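Local coordinates for protein Cbs-cp12 (Microcystis aeruginosa PCC 7806, PDB 5NVD) that pairs two CBS domains with a CP12 domain and probably senses adenine nucleotides, though its precise role is not established, at residues 52-57 with 103-108; 85-90 with 108-113. All coordinates share one frame; numbering follows the deposited sequence.

In the fold
Interaction 1 joins the two CBS repeats of the Bateman module, setting residues 52-57 of the first against 103-108 of the second. Interaction 2 lies inside the second repeat, where the loop 85-90 meets residues 108-113. Their centres are about 16 Å apart, and strand 105-110 serves both, with Val108 common to the two. Along the chain the segments alternate: 52-57, 85-90, 103-108, 108-113. The two contacts also touch directly, through a probable hydrogen bond between Pro107 O and Val85 N and through packing of Ala106 on Val85. One strand thus faces the partner repeat at its start and pairs with its own repeat's loop further on.

Interaction 1 (52-57 with 103-108); sequences IVTETD and IRRAPV
The methyl CD1 of Ile52 meets the aliphatic stem of Arg105 where the two CBS repeats of a Bateman module face each other. Strand 52-54 and strand 105-108 run nearly antiparallel, at 151°, but their axes stay 9.3 Å apart, so side chains rather than backbone bonds fill the interface. Ile52 sends CG1 anti to its own nitrogen (chi1 -169°), and this extended branch carries CD1 to within 3.9 Å of Arg105 CG and, more loosely, 4.5 Å from Pro107 CD. A long branched hydrocarbon suits this buried place, since the methylenes of arginine offer it a greasy surface.

Arg105 then slides past Thr54 in the opposite direction, its CD 3.9 Å from Thr54 CG2; arginine suits because its stem can pack on both neighbours. The threonine's methyl packs across the contact, whereas OG1 turns back to cap the helix that follows. Asp57 N donates to Thr54 OG1 at 3.1 Å, and Thr54 N reaches Asp57 OD2 at 2.8 Å from above the carboxylate plane, completing a capping box. Thr and Asp fit because each can accept a backbone N-H from the other.

In the first turn of that helix, Thr56 meets Arg104, crossing it at about a right angle. Thr56 and Arg104 of the second subunit pack against this pair too. No direct hydrogen bond joins the two side chains; a small hydroxyl and a guanidinium suit because they share a water. Lying at the guanidinium edge, in its plane, it accepts from Arg104 NH2 and is hydrogen-bonded to Thr56 OG1, each at 3.1 Å.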
ATOM      1  N   ILE A  52     -13.785 -14.839   8.690  1.00 64.63           N
ATOM      2  CA  ILE A  52     -14.757 -14.127   7.850  1.00 65.66           C
ATOM      3  C   ILE A  52     -14.372 -14.195   6.346  1.00 61.29           C
ATOM      4  O   ILE A  52     -13.200 -14.177   5.995  1.00 61.82           O
ATOM      5  CB  ILE A  52     -14.904 -12.709   8.438  1.00 70.74           C
ATOM      6  CG1 ILE A  52     -16.047 -11.927   7.864  1.00 71.83           C
ATOM      7  CG2 ILE A  52     -13.600 -11.914   8.329  1.00 76.31           C
ATOM      8  CD1 ILE A  52     -16.562 -10.968   8.925  1.00 71.70           C
ATOM      9  N   VAL A  53     -15.358 -14.395   5.492  1.00 57.93           N
ATOM     10  CA  VAL A  53     -15.164 -14.529   4.063  1.00 58.28           C
ATOM     11  C   VAL A  53     -16.188 -13.582   3.467  1.00 58.40           C
ATOM     12  O   VAL A  53     -17.372 -13.681   3.778  1.00 58.73           O
ATOM     13  CB  VAL A  53     -15.344 -15.978   3.530  1.00 59.43           C
ATOM     14  CG1 VAL A  53     -16.676 -16.570   3.885  1.00 62.74           C
ATOM     15  CG2 VAL A  53     -15.278 -16.053   2.011  1.00 61.20           C
ATOM     16  N   THR A  54     -15.724 -12.629   2.663  1.00 59.02           N
ATOM     17  CA  THR A  54     -16.603 -11.602   2.055  1.00 59.84           C
ATOM     18  C   THR A  54     -16.805 -11.807   0.553  1.00 59.63           C
ATOM     19  O   THR A  54     -16.048 -12.516  -0.123  1.00 59.68           O
ATOM     20  CB  THR A  54     -16.058 -10.167   2.306  1.00 59.12           C
ATOM     21  OG1 THR A  54     -14.809  -9.969   1.633  1.00 58.26           O
ATOM     22  CG2 THR A  54     -15.854  -9.921   3.823  1.00 58.70           C
ATOM     23  N   GLU A  55     -17.850 -11.173   0.045  1.00 61.47           N
ATOM     24  CA  GLU A  55     -18.145 -11.143  -1.382  1.00 60.54           C
ATOM     25  C   GLU A  55     -16.898 -10.675  -2.140  1.00 58.21           C
ATOM     26  O   GLU A  55     -16.540 -11.231  -3.156  1.00 57.16           O
ATOM     27  CB  GLU A  55     -19.389 -10.267  -1.654  1.00 65.40           C
ATOM     28  CG  GLU A  55     -19.294  -8.779  -1.221  1.00 70.86           C
ATOM     29  CD  GLU A  55     -20.492  -7.887  -1.642  1.00 73.05           C
ATOM     30  OE1 GLU A  55     -21.447  -8.389  -2.308  1.00 75.06           O
ATOM     31  OE2 GLU A  55     -20.466  -6.672  -1.277  1.00 73.01           O
ATOM     32  N   THR A  56     -16.203  -9.695  -1.596  1.00 57.83           N
ATOM     33  CA  THR A  56     -14.958  -9.190  -2.203  1.00 59.74           C
ATOM     34  C   THR A  56     -13.833 -10.209  -2.202  1.00 58.93           C
ATOM     35  O   THR A  56     -13.082 -10.294  -3.173  1.00 60.99           O
ATOM     36  CB  THR A  56     -14.495  -7.897  -1.499  1.00 58.49           C
ATOM     37  OG1 THR A  56     -15.411  -6.851  -1.839  1.00 60.48           O
ATOM     38  CG2 THR A  56     -13.149  -7.477  -1.952  1.00 61.22           C
ATOM     39  N   ASP A  57     -13.711 -10.968  -1.118  1.00 58.96           N
ATOM     40  CA  ASP A  57     -12.774 -12.073  -1.066  1.00 58.05           C
ATOM     41  C   ASP A  57     -12.996 -13.026  -2.203  1.00 55.68           C
ATOM     42  O   ASP A  57     -12.024 -13.509  -2.818  1.00 57.31           O
ATOM     43  CB  ASP A  57     -12.894 -12.855   0.235  1.00 62.35           C
ATOM     44  CG  ASP A  57     -12.396 -12.081   1.461  1.00 66.04           C
ATOM     45  OD1 ASP A  57     -11.489 -11.224   1.343  1.00 66.46           O
ATOM     46  OD2 ASP A  57     -12.914 -12.382   2.567  1.00 67.91           O
ATOM     47  N   ILE A 103     -10.796  -2.272   6.457  1.00 60.81           N
ATOM     48  CA  ILE A 103     -11.841  -3.275   6.462  1.00 58.11           C
ATOM     49  C   ILE A 103     -13.175  -2.561   6.412  1.00 59.59           C
ATOM     50  O   ILE A 103     -13.256  -1.363   6.625  1.00 58.10           O
ATOM     51  CB  ILE A 103     -11.750  -4.184   7.686  1.00 59.36           C
ATOM     52  CG1 ILE A 103     -12.025  -3.387   8.973  1.00 59.40           C
ATOM     53  CG2 ILE A 103     -10.405  -4.898   7.690  1.00 57.93           C
ATOM     54  CD1 ILE A 103     -11.837  -4.166  10.244  1.00 58.11           C
ATOM     55  N   ARG A 104     -14.207  -3.322   6.084  1.00 61.55           N
ATOM     56  CA  ARG A 104     -15.571  -2.826   6.006  1.00 62.03           C
ATOM     57  C   ARG A 104     -16.570  -3.605   6.874  1.00 60.18           C
ATOM     58  O   ARG A 104     -17.748  -3.258   6.933  1.00 57.55           O
ATOM     59  CB  ARG A 104     -15.993  -2.860   4.538  1.00 63.20           C
ATOM     60  CG  ARG A 104     -15.110  -1.945   3.681  1.00 68.30           C
ATOM     61  CD  ARG A 104     -15.324  -2.073   2.180  1.00 68.82           C
ATOM     62  NE  ARG A 104     -15.203  -3.459   1.734  1.00 72.28           N
ATOM     63  CZ  ARG A 104     -14.056  -4.113   1.523  1.00 72.19           C
ATOM     64  NH1 ARG A 104     -12.870  -3.520   1.709  1.00 74.98           N
ATOM     65  NH2 ARG A 104     -14.098  -5.377   1.101  1.00 68.57           N
ATOM     66  N   ARG A 105     -16.121  -4.674   7.511  1.00 60.14           N
ATOM     67  CA  ARG A 105     -16.900  -5.330   8.547  1.00 61.86           C
ATOM     68  C   ARG A 105     -15.986  -6.049   9.515  1.00 60.46           C
ATOM     69  O   ARG A 105     -14.841  -6.361   9.191  1.00 57.62           O
ATOM     70  CB  ARG A 105     -17.881  -6.312   7.967  1.00 65.87           C
ATOM     71  CG  ARG A 105     -17.250  -7.509   7.299  1.00 71.21           C
ATOM     72  CD  ARG A 105     -18.245  -8.298   6.425  1.00 77.58           C
ATOM     73  NE  ARG A 105     -18.942  -7.452   5.446  1.00 79.82           N
ATOM     74  CZ  ARG A 105     -20.256  -7.206   5.440  1.00 86.32           C
ATOM     75  NH1 ARG A 105     -21.080  -7.791   6.325  1.00 87.17           N
ATOM     76  NH2 ARG A 105     -20.759  -6.374   4.521  1.00 87.46           N
ATOM     77  N   ALA A 106     -16.506  -6.271  10.718  1.00 58.50           N
ATOM     78  CA  ALA A 106     -15.739  -6.886  11.778  1.00 56.65           C
ATOM     79  C   ALA A 106     -16.701  -7.620  12.661  1.00 58.11           C
ATOM     80  O   ALA A 106     -17.861  -7.187  12.799  1.00 59.77           O
ATOM     81  CB  ALA A 106     -14.990  -5.825  12.574  1.00 54.81           C
ATOM     82  N   PRO A 107     -16.259  -8.733  13.254  1.00 57.98           N
ATOM     83  CA  PRO A 107     -17.143  -9.342  14.240  1.00 59.75           C
ATOM     84  C   PRO A 107     -17.086  -8.558  15.553  1.00 59.36           C
ATOM     85  O   PRO A 107     -16.049  -7.978  15.896  1.00 54.80           O
ATOM     86  CB  PRO A 107     -16.543 -10.737  14.425  1.00 62.15           C
ATOM     87  CG  PRO A 107     -15.101 -10.556  14.067  1.00 60.94           C
ATOM     88  CD  PRO A 107     -15.129  -9.606  12.916  1.00 56.22           C
ATOM     89  N   VAL A 108     -18.214  -8.505  16.247  1.00 59.84           N
ATOM     90  CA  VAL A 108     -18.266  -7.922  17.571  1.00 60.84           C
ATOM     91  C   VAL A 108     -18.175  -9.084  18.574  1.00 61.64           C
ATOM     92  O   VAL A 108     -19.030  -9.976  18.580  1.00 58.99           O
ATOM     93  CB  VAL A 108     -19.548  -7.093  17.756  1.00 61.49           C
ATOM     94  CG1 VAL A 108     -19.637  -6.548  19.181  1.00 61.08           C
ATOM     95  CG2 VAL A 108     -19.583  -5.959  16.726  1.00 58.03           C
TER
HETATM   96  O   HOH W   1     -16.818  -6.915   0.889  1.00 62.34           O

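Interaction 2 (85-90 with 108-113); sequences VNPELG and VIQGKT
Val85 O accepts the backbone N-H of Ile109 at 3.1 Å, the hydrogen bond of a single beta bridge between the loop and strand 105-110. The same oxygen also receives a CA-H contact from Val108, its CA 3.2 Å away, so two donors meet one carbonyl.

Beside this bridge, Pro87 CB comes within 4.0 Å of Val108 CG1; chi1 177° puts that methyl against the proline's CA and CB. Val85 CB lies 4.3 Å from Val108 CG2. At the other end of the proline ring, CD sits 3.3 Å from Ile109 O, and CG meets the amide end of Gln110, with NE2 at 3.8 Å; the glutamine, bent at chi2, crosses the ring at about a right angle. Proline suits the spot as a compact apolar wedge, while valines give the buried side small branched surfaces. Swapping the ring for the single methyl of an alanine keeps CA and CB against Val108 but would probably leave the Gln110 amide and Ile109 O without CG and CD beside them, and the turn's backbone freer to flex.

The proline is itself positioned by a type I turn from Asn86 to Leu89. Asn86 OD1 accepts from Glu88 N at 3.0 Å, an Asx turn, with the donor above the carbonyl plane. That oxygen also accepts a hydrogen bond from a water at 2.9 Å, linked only weakly to Glu88 OE2 and Gln110 NE2. Farther out, Gly111 of the third subunit packs on Asn86 and Gln110.

Adhesion here thus combines one N-H...O bond, a CA-H...O contact, C-H groups against polar atoms, and apolar packing of Val108 with Pro87 and Val85.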
ATOM      1  N   VAL A  85     -14.071  -6.085  17.095  1.00 57.98           N
ATOM      2  CA  VAL A  85     -14.555  -4.889  17.735  1.00 57.51           C
ATOM      3  C   VAL A  85     -15.153  -5.310  19.072  1.00 58.51           C
ATOM      4  O   VAL A  85     -15.991  -6.241  19.128  1.00 58.02           O
ATOM      5  CB  VAL A  85     -15.639  -4.253  16.856  1.00 57.65           C
ATOM      6  CG1 VAL A  85     -16.339  -3.124  17.572  1.00 58.87           C
ATOM      7  CG2 VAL A  85     -15.042  -3.759  15.553  1.00 60.05           C
ATOM      8  N   ASN A  86     -14.780  -4.604  20.138  1.00 58.77           N
ATOM      9  CA  ASN A  86     -15.359  -4.888  21.407  1.00 62.93           C
ATOM     10  C   ASN A  86     -16.791  -4.250  21.467  1.00 61.99           C
ATOM     11  O   ASN A  86     -17.068  -3.235  20.838  1.00 57.66           O
ATOM     12  CB  ASN A  86     -14.392  -4.531  22.538  1.00 68.68           C
ATOM     13  CG  ASN A  86     -14.794  -3.313  23.298  1.00 75.82           C
ATOM     14  OD1 ASN A  86     -15.701  -3.362  24.161  1.00 83.42           O
ATOM     15  ND2 ASN A  86     -14.115  -2.203  23.026  1.00 79.08           N
ATOM     16  N   PRO A  87     -17.721  -4.882  22.196  1.00 61.30           N
ATOM     17  CA  PRO A  87     -19.098  -4.419  22.117  1.00 62.93           C
ATOM     18  C   PRO A  87     -19.370  -2.977  22.579  1.00 62.90           C
ATOM     19  O   PRO A  87     -20.382  -2.420  22.154  1.00 62.09           O
ATOM     20  CB  PRO A  87     -19.864  -5.431  22.984  1.00 63.96           C
ATOM     21  CG  PRO A  87     -18.855  -6.191  23.721  1.00 63.16           C
ATOM     22  CD  PRO A  87     -17.605  -6.149  22.921  1.00 61.92           C
ATOM     23  N   GLU A  88     -18.490  -2.413  23.422  1.00 63.97           N
ATOM     24  CA  GLU A  88     -18.634  -1.061  23.987  1.00 65.74           C
ATOM     25  C   GLU A  88     -17.875   0.031  23.265  1.00 62.39           C
ATOM     26  O   GLU A  88     -17.970   1.201  23.643  1.00 61.38           O
ATOM     27  CB  GLU A  88     -18.235  -1.046  25.462  1.00 68.99           C
ATOM     28  CG  GLU A  88     -19.226  -1.832  26.312  1.00 77.63           C
ATOM     29  CD  GLU A  88     -19.094  -1.602  27.822  1.00 81.27           C
ATOM     30  OE1 GLU A  88     -19.920  -0.845  28.414  1.00 84.00           O
ATOM     31  OE2 GLU A  88     -18.173  -2.197  28.403  1.00 82.59           O
ATOM     32  N   LEU A  89     -17.140  -0.331  22.219  1.00 60.68           N
ATOM     33  CA  LEU A  89     -16.336   0.639  21.487  1.00 57.28           C
ATOM     34  C   LEU A  89     -17.299   1.595  20.797  1.00 57.49           C
ATOM     35  O   LEU A  89     -18.306   1.160  20.191  1.00 57.83           O
ATOM     36  CB  LEU A  89     -15.450  -0.080  20.502  1.00 57.13           C
ATOM     37  CG  LEU A  89     -14.484   0.768  19.697  1.00 58.47           C
ATOM     38  CD1 LEU A  89     -13.478   1.436  20.631  1.00 59.29           C
ATOM     39  CD2 LEU A  89     -13.780  -0.114  18.669  1.00 57.73           C
ATOM     40  N   GLY A  90     -17.071   2.892  20.971  1.00 54.81           N
ATOM     41  CA  GLY A  90     -17.973   3.878  20.384  1.00 55.56           C
ATOM     42  C   GLY A  90     -17.917   3.810  18.857  1.00 56.36           C
ATOM     43  O   GLY A  90     -16.878   3.439  18.272  1.00 56.55           O
ATOM     44  N   VAL A 108     -18.214  -8.505  16.247  1.00 59.84           N
ATOM     45  CA  VAL A 108     -18.266  -7.922  17.571  1.00 60.84           C
ATOM     46  C   VAL A 108     -18.175  -9.084  18.574  1.00 61.64           C
ATOM     47  O   VAL A 108     -19.030  -9.976  18.580  1.00 58.99           O
ATOM     48  CB  VAL A 108     -19.548  -7.093  17.756  1.00 61.49           C
ATOM     49  CG1 VAL A 108     -19.637  -6.548  19.181  1.00 61.08           C
ATOM     50  CG2 VAL A 108     -19.583  -5.959  16.726  1.00 58.03           C
ATOM     51  N   ILE A 109     -17.132  -9.065  19.409  1.00 62.17           N
ATOM     52  CA  ILE A 109     -16.773 -10.211  20.222  1.00 64.79           C
ATOM     53  C   ILE A 109     -16.592  -9.868  21.667  1.00 64.61           C
ATOM     54  O   ILE A 109     -15.999  -8.882  21.996  1.00 64.21           O
ATOM     55  CB  ILE A 109     -15.496 -10.841  19.670  1.00 67.05           C
ATOM     56  CG1 ILE A 109     -15.852 -11.561  18.370  1.00 66.26           C
ATOM     57  CG2 ILE A 109     -14.899 -11.821  20.669  1.00 68.86           C
ATOM     58  CD1 ILE A 109     -14.694 -12.289  17.758  1.00 67.10           C
ATOM     59  N   GLN A 110     -17.120 -10.696  22.536  1.00 71.62           N
ATOM     60  CA  GLN A 110     -17.017 -10.464  23.982  1.00 77.95           C
ATOM     61  C   GLN A 110     -16.260 -11.653  24.529  1.00 76.50           C
ATOM     62  O   GLN A 110     -16.780 -12.766  24.573  1.00 74.94           O
ATOM     63  CB  GLN A 110     -18.408 -10.351  24.598  1.00 84.04           C
ATOM     64  CG  GLN A 110     -18.458 -10.261  26.127  1.00 92.23           C
ATOM     65  CD  GLN A 110     -18.621  -8.836  26.651  1.00 96.03           C
ATOM     66  OE1 GLN A 110     -19.754  -8.434  27.014  1.00 93.91           O
ATOM     67  NE2 GLN A 110     -17.497  -8.051  26.683  1.00 90.63           N
ATOM     68  N   GLY A 111     -15.012 -11.412  24.894  1.00 78.76           N
ATOM     69  CA  GLY A 111     -14.086 -12.467  25.282  1.00 80.87           C
ATOM     70  C   GLY A 111     -13.683 -13.198  24.028  1.00 81.81           C
ATOM     71  O   GLY A 111     -12.716 -12.797  23.330  1.00 80.31           O
ATOM     72  N   LYS A 112     -14.434 -14.266  23.757  1.00 84.99           N
ATOM     73  CA  LYS A 112     -14.383 -14.974  22.468  1.00 88.20           C
ATOM     74  C   LYS A 112     -15.740 -15.550  22.024  1.00 84.74           C
ATOM     75  O   LYS A 112     -15.779 -16.514  21.253  1.00 86.66           O
ATOM     76  CB  LYS A 112     -13.344 -16.098  22.563  1.00 94.96           C
ATOM     77  CG  LYS A 112     -13.661 -17.154  23.613  1.00 93.26           C
ATOM     78  CD  LYS A 112     -12.563 -18.192  23.616  1.00 93.48           C
ATOM     79  CE  LYS A 112     -12.954 -19.332  24.527  1.00 96.46           C
ATOM     80  NZ  LYS A 112     -11.913 -20.386  24.511  1.00 98.88           N
ATOM     81  N   THR A 113     -16.822 -14.965  22.544  1.00 78.85           N
ATOM     82  CA  THR A 113     -18.176 -15.203  22.112  1.00 74.89           C
ATOM     83  C   THR A 113     -18.517 -14.145  21.055  1.00 70.72           C
ATOM     84  O   THR A 113     -18.214 -12.948  21.245  1.00 65.85           O
ATOM     85  CB  THR A 113     -19.159 -14.972  23.275  1.00 78.54           C
ATOM     86  OG1 THR A 113     -18.728 -15.705  24.423  1.00 79.59           O
ATOM     87  CG2 THR A 113     -20.592 -15.390  22.883  1.00 79.94           C
TER
HETATM   88  O   HOH W   2     -16.881  -4.629  26.516  1.00 63.98           O